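Local coordinates for protein YlmD (Geobacillus stearothermophilus, PDB 6T1B) that cleaves purine nucleosides such as inosine and adenosine with phosphate, giving the free base and ribose 1-phosphate, and also deaminates adenosine, using zinc, at residues A[6-15]-A[24-32]. Residues are numbered along the deposited sequence; the frame is centred on the assembly and turned at random.
Sequences FQQEARGWLR and AVAGLTTKH
Leu28 O takes the shortest hydrogen bond between the two strands, from Leu14 N at 2.7 Å, nearly straight at 168°. Trp13 CA adds a CA-H...O contact to the same oxygen. Leu28 N returns a hydrogen bond to Leu14 O. This is the antiparallel beta hairpin of strands 13-16 and 25-29, within a mixed sheet where strand 264-269 flanks the second strand. Beyond the last bridge, Thr30 N hydrogen-bonds Gly12 O at 2.9 Å. Gly12 centres an inverse gamma turn. Both branches of Thr30 pack against segment 6-15. Its chi1 of 73° puts OG1 between the backbone N and the carbonyl carbon, 3.3 Å from Gly12 CA. CG2, beside the N, meets Leu14 CD2 at 3.9 Å, and the Leu14 and Thr30 side chains cross at about a right angle. Replacing Thr30 by an alanine removes OG1 and CG2, and would probably leave Leu14 CD2 without its methyl neighbour and a gap beside Gly12 CA. Thr29 OG1 is hydrogen-bonded to Leu265 N, and its side chain lies about 7 Å from that of Arg263, which binds inosine. At the other end, the edge of the Trp13 ring runs past Gly27, with CZ3 4.2 Å from Ala26 O. Glu9 CG sits over the ring centre, 3.5 Å above its plane.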
ATOM      1  N   PHE A   6       3.593   6.760  10.607  1.00 20.32           N
ATOM      2  CA  PHE A   6       2.144   6.611  10.561  1.00 17.56           C
ATOM      3  C   PHE A   6       1.595   6.767  11.971  1.00 21.68           C
ATOM      4  O   PHE A   6       1.883   5.951  12.857  1.00 24.88           O
ATOM      5  CB  PHE A   6       1.752   5.270   9.950  1.00 16.82           C
ATOM      6  CG  PHE A   6       1.877   5.255   8.469  1.00 16.40           C
ATOM      7  CD1 PHE A   6       3.104   5.051   7.867  1.00 17.08           C
ATOM      8  CD2 PHE A   6       0.767   5.496   7.668  1.00 21.27           C
ATOM      9  CE1 PHE A   6       3.229   5.087   6.493  1.00 17.41           C
ATOM     10  CE2 PHE A   6       0.884   5.516   6.301  1.00 18.97           C
ATOM     11  CZ  PHE A   6       2.109   5.303   5.713  1.00 17.23           C
ATOM     12  N   GLN A   7       0.838   7.841  12.184  1.00 21.05           N
ATOM     13  CA  GLN A   7       0.428   8.275  13.510  1.00 25.86           C
ATOM     14  C   GLN A   7      -1.085   8.197  13.656  1.00 19.36           C
ATOM     15  O   GLN A   7      -1.833   8.564  12.737  1.00 19.49           O
ATOM     16  CB  GLN A   7       0.867   9.713  13.759  1.00 29.91           C
ATOM     17  CG  GLN A   7       2.332   9.969  13.506  1.00 52.08           C
ATOM     18  CD  GLN A   7       2.692  11.440  13.623  1.00 85.04           C
ATOM     19  OE1 GLN A   7       3.366  11.995  12.755  1.00 60.95           O
ATOM     20  NE2 GLN A   7       2.244  12.075  14.701  1.00 81.33           N
ATOM     21  N   GLN A   8      -1.530   7.708  14.807  1.00 22.45           N
ATOM     22  CA  GLN A   8      -2.942   7.448  15.034  1.00 22.64           C
ATOM     23  C   GLN A   8      -3.735   8.747  15.025  1.00 22.24           C
ATOM     24  O   GLN A   8      -3.376   9.719  15.696  1.00 23.18           O
ATOM     25  CB  GLN A   8      -3.103   6.766  16.395  1.00 30.31           C
ATOM     26  CG  GLN A   8      -4.538   6.506  16.819  1.00 36.65           C
ATOM     27  CD  GLN A   8      -5.121   5.290  16.147  1.00 30.50           C
ATOM     28  OE1 GLN A   8      -4.593   4.185  16.276  1.00 32.38           O
ATOM     29  NE2 GLN A   8      -6.204   5.485  15.409  1.00 32.81           N
ATOM     30  N   GLU A   9      -4.841   8.740  14.285  1.00 25.37           N
ATOM     31  CA  GLU A   9      -5.781   9.849  14.275  1.00 27.83           C
ATOM     32  C   GLU A   9      -6.907   9.587  15.274  1.00 21.88           C
ATOM     33  O   GLU A   9      -6.935   8.571  15.981  1.00 23.90           O
ATOM     34  CB  GLU A   9      -6.303  10.051  12.855  1.00 26.73           C
ATOM     35  CG  GLU A   9      -5.266  10.637  11.927  1.00 23.66           C
ATOM     36  CD  GLU A   9      -5.063  12.119  12.129  1.00 56.00           C
ATOM     37  OE1 GLU A   9      -6.036  12.808  12.496  1.00 39.20           O
ATOM     38  OE2 GLU A   9      -3.925  12.595  11.925  1.00 32.62           O
ATOM     39  N   ALA A  10      -7.862  10.517  15.333  1.00 28.83           N
ATOM     40  CA  ALA A  10      -8.922  10.415  16.332  1.00 28.81           C
ATOM     41  C   ALA A  10      -9.888   9.270  16.046  1.00 30.56           C
ATOM     42  O   ALA A  10     -10.609   8.849  16.958  1.00 28.66           O
ATOM     43  CB  ALA A  10      -9.675  11.747  16.452  1.00 33.32           C
ATOM     44  N   ARG A  11      -9.922   8.745  14.820  1.00 21.41           N
ATOM     45  CA  ARG A  11     -10.755   7.596  14.498  1.00 24.45           C
ATOM     46  C   ARG A  11      -9.870   6.473  13.972  1.00 18.79           C
ATOM     47  O   ARG A  11      -8.655   6.467  14.231  1.00 21.95           O
ATOM     48  CB  ARG A  11     -11.866   8.004  13.530  1.00 27.79           C
ATOM     49  CG  ARG A  11     -12.942   8.924  14.179  1.00 26.25           C
ATOM     50  CD  ARG A  11     -13.664   8.230  15.330  1.00 24.65           C
ATOM     51  NE  ARG A  11     -14.678   9.059  16.000  1.00 34.65           N
ATOM     52  CZ  ARG A  11     -14.467   9.800  17.085  1.00 47.53           C
ATOM     53  NH1 ARG A  11     -13.265   9.860  17.655  1.00 29.75           N
ATOM     54  NH2 ARG A  11     -15.470  10.496  17.605  1.00 51.80           N
ATOM     55  N   GLY A  12     -10.459   5.521  13.242  1.00 21.76           N
ATOM     56  CA  GLY A  12      -9.781   4.297  12.872  1.00 18.46           C
ATOM     57  C   GLY A  12      -8.858   4.438  11.671  1.00 14.94           C
ATOM     58  O   GLY A  12      -9.009   3.710  10.680  1.00 14.84           O
ATOM     59  N   TRP A  13      -7.891   5.367  11.759  1.00 19.63           N
ATOM     60  CA  TRP A  13      -6.873   5.490  10.722  1.00 16.48           C
ATOM     61  C   TRP A  13      -5.599   6.132  11.249  1.00 16.23           C
ATOM     62  O   TRP A  13      -5.578   6.829  12.277  1.00 18.35           O
ATOM     63  CB  TRP A  13      -7.365   6.227   9.468  1.00 16.86           C
ATOM     64  CG  TRP A  13      -7.738   7.657   9.626  1.00 17.88           C
ATOM     65  CD1 TRP A  13      -8.824   8.157  10.286  1.00 18.90           C
ATOM     66  CD2 TRP A  13      -7.061   8.782   9.053  1.00 17.58           C
ATOM     67  NE1 TRP A  13      -8.863   9.517  10.170  1.00 24.31           N
ATOM     68  CE2 TRP A  13      -7.789   9.933   9.423  1.00 20.57           C
ATOM     69  CE3 TRP A  13      -5.908   8.929   8.277  1.00 19.48           C
ATOM     70  CZ2 TRP A  13      -7.403  11.207   9.043  1.00 24.31           C
ATOM     71  CZ3 TRP A  13      -5.533  10.204   7.903  1.00 21.62           C
ATOM     72  CH2 TRP A  13      -6.275  11.319   8.283  1.00 22.88           C
ATOM     73  N   LEU A  14      -4.524   5.847  10.515  1.00 14.05           N
ATOM     74  CA  LEU A  14      -3.194   6.369  10.786  1.00 14.69           C
ATOM     75  C   LEU A  14      -2.796   7.292   9.642  1.00 14.66           C
ATOM     76  O   LEU A  14      -2.888   6.910   8.474  1.00 14.94           O
ATOM     77  CB  LEU A  14      -2.162   5.239  10.867  1.00 15.01           C
ATOM     78  CG  LEU A  14      -2.478   4.045  11.772  1.00 18.02           C
ATOM     79  CD1 LEU A  14      -1.345   3.018  11.716  1.00 24.99           C
ATOM     80  CD2 LEU A  14      -2.758   4.464  13.186  1.00 21.05           C
ATOM     81  N   ARG A  15      -2.395   8.507   9.973  1.00 15.53           N
ATOM     82  CA  ARG A  15      -1.992   9.464   8.961  1.00 16.47           C
ATOM     83  C   ARG A  15      -0.517   9.281   8.644  1.00 18.54           C
ATOM     84  O   ARG A  15       0.299   9.023   9.537  1.00 18.54           O
ATOM     85  CB  ARG A  15      -2.243  10.877   9.488  1.00 18.34           C
ATOM     86  CG  ARG A  15      -1.846  12.016   8.561  1.00 25.39           C
ATOM     87  CD  ARG A  15      -2.187  13.371   9.230  1.00 31.50           C
ATOM     88  NE  ARG A  15      -3.531  13.859   8.903  1.00 89.27           N
ATOM     89  CZ  ARG A  15      -4.304  14.590   9.713  1.00 85.93           C
ATOM     90  NH1 ARG A  15      -3.897  14.919  10.934  1.00 89.97           N
ATOM     91  NH2 ARG A  15      -5.503  14.980   9.302  1.00 59.49           N
ATOM     92  N   ALA A  24      -0.816  16.092   1.014  1.00 18.38           N
ATOM     93  CA  ALA A  24      -1.723  15.066   0.540  1.00 17.54           C
ATOM     94  C   ALA A  24      -2.534  14.516   1.696  1.00 18.55           C
ATOM     95  O   ALA A  24      -2.171  14.652   2.864  1.00 20.92           O
ATOM     96  CB  ALA A  24      -0.980  13.914  -0.130  1.00 19.82           C
ATOM     97  N   VAL A  25      -3.648  13.901   1.334  1.00 16.05           N
ATOM     98  CA  VAL A  25      -4.451  13.105   2.244  1.00 17.00           C
ATOM     99  C   VAL A  25      -3.899  11.696   2.093  1.00 17.51           C
ATOM    100  O   VAL A  25      -4.100  11.071   1.056  1.00 15.93           O
ATOM    101  CB  VAL A  25      -5.924  13.144   1.828  1.00 16.05           C
ATOM    102  CG1 VAL A  25      -6.772  12.309   2.751  1.00 21.58           C
ATOM    103  CG2 VAL A  25      -6.437  14.566   1.778  1.00 22.60           C
ATOM    104  N   ALA A  26      -3.177  11.204   3.098  1.00 15.08           N
ATOM    105  CA  ALA A  26      -2.461   9.940   2.963  1.00 15.00           C
ATOM    106  C   ALA A  26      -2.498   9.190   4.287  1.00 14.69           C
ATOM    107  O   ALA A  26      -2.206   9.772   5.335  1.00 15.85           O
ATOM    108  CB  ALA A  26      -1.018  10.186   2.506  1.00 14.42           C
ATOM    109  N   GLY A  27      -2.827   7.907   4.247  1.00 11.92           N
ATOM    110  CA  GLY A  27      -2.896   7.154   5.476  1.00 11.54           C
ATOM    111  C   GLY A  27      -3.242   5.706   5.222  1.00 11.56           C
ATOM    112  O   GLY A  27      -3.293   5.232   4.082  1.00 10.28           O
ATOM    113  N   LEU A  28      -3.470   5.012   6.336  1.00 12.37           N
ATOM    114  CA  LEU A  28      -3.866   3.608   6.331  1.00 10.75           C
ATOM    115  C   LEU A  28      -4.886   3.435   7.455  1.00 11.06           C
ATOM    116  O   LEU A  28      -4.677   3.914   8.580  1.00 13.40           O
ATOM    117  CB  LEU A  28      -2.675   2.699   6.614  1.00 11.25           C
ATOM    118  CG  LEU A  28      -2.922   1.191   6.623  1.00 12.12           C
ATOM    119  CD1 LEU A  28      -3.080   0.633   5.222  1.00 12.68           C
ATOM    120  CD2 LEU A  28      -1.802   0.444   7.315  1.00 14.38           C
ATOM    121  N   THR A  29      -6.001   2.774   7.147  1.00 10.16           N
ATOM    122  CA  THR A  29      -7.010   2.569   8.190  1.00 11.38           C
ATOM    123  C   THR A  29      -6.548   1.509   9.189  1.00 11.82           C
ATOM    124  O   THR A  29      -5.666   0.703   8.899  1.00 11.33           O
ATOM    125  CB  THR A  29      -8.358   2.145   7.581  1.00 11.40           C
ATOM    126  OG1 THR A  29      -8.224   0.948   6.823  1.00 11.10           O
ATOM    127  CG2 THR A  29      -8.906   3.230   6.688  1.00 11.40           C
ATOM    128  N   THR A  30      -7.170   1.522  10.380  1.00 11.98           N
ATOM    129  CA  THR A  30      -7.048   0.435  11.343  1.00 11.83           C
ATOM    130  C   THR A  30      -8.344  -0.369  11.299  1.00 13.64           C
ATOM    131  O   THR A  30      -9.278  -0.045  10.570  1.00 13.94           O
ATOM    132  CB  THR A  30      -6.814   0.933  12.767  1.00 16.48           C
ATOM    133  OG1 THR A  30      -8.049   1.478  13.228  1.00 18.41           O
ATOM    134  CG2 THR A  30      -5.674   1.916  12.811  1.00 18.86           C
ATOM    135  N   LYS A  31      -8.424  -1.400  12.119  1.00 13.29           N
ATOM    136  CA  LYS A  31      -9.529  -2.335  11.986  1.00 14.03           C
ATOM    137  C   LYS A  31     -10.783  -1.871  12.689  1.00 11.19           C
ATOM    138  O   LYS A  31     -11.806  -2.565  12.611  1.00 12.73           O
ATOM    139  CB  LYS A  31      -9.118  -3.716  12.526  1.00 17.57           C
ATOM    140  CG  LYS A  31      -8.859  -3.733  13.960  1.00 15.82           C
ATOM    141  CD  LYS A  31      -7.925  -4.859  14.429  1.00 31.61           C
ATOM    142  CE  LYS A  31      -8.319  -6.227  13.915  1.00 23.21           C
ATOM    143  NZ  LYS A  31      -7.702  -7.304  14.798  1.00 21.68           N
ATOM    144  N   HIS A  32     -10.751  -0.759  13.425  1.00 11.55           N
ATOM    145  CA  HIS A  32     -11.851  -0.383  14.296  1.00 12.41           C
ATOM    146  C   HIS A  32     -12.720   0.742  13.739  1.00 13.25           C
ATOM    147  O   HIS A  32     -12.273   1.558  12.935  1.00 14.78           O
ATOM    148  CB  HIS A  32     -11.287   0.004  15.644  1.00 13.73           C
ATOM    149  CG  HIS A  32     -10.575  -1.127  16.302  1.00 13.76           C
ATOM    150  ND1 HIS A  32     -11.231  -2.268  16.704  1.00 14.46           N
ATOM    151  CD2 HIS A  32      -9.260  -1.321  16.560  1.00 15.27           C
ATOM    152  CE1 HIS A  32     -10.347  -3.109  17.216  1.00 17.19           C
ATOM    153  NE2 HIS A  32      -9.150  -2.550  17.154  1.00 17.04           N
TER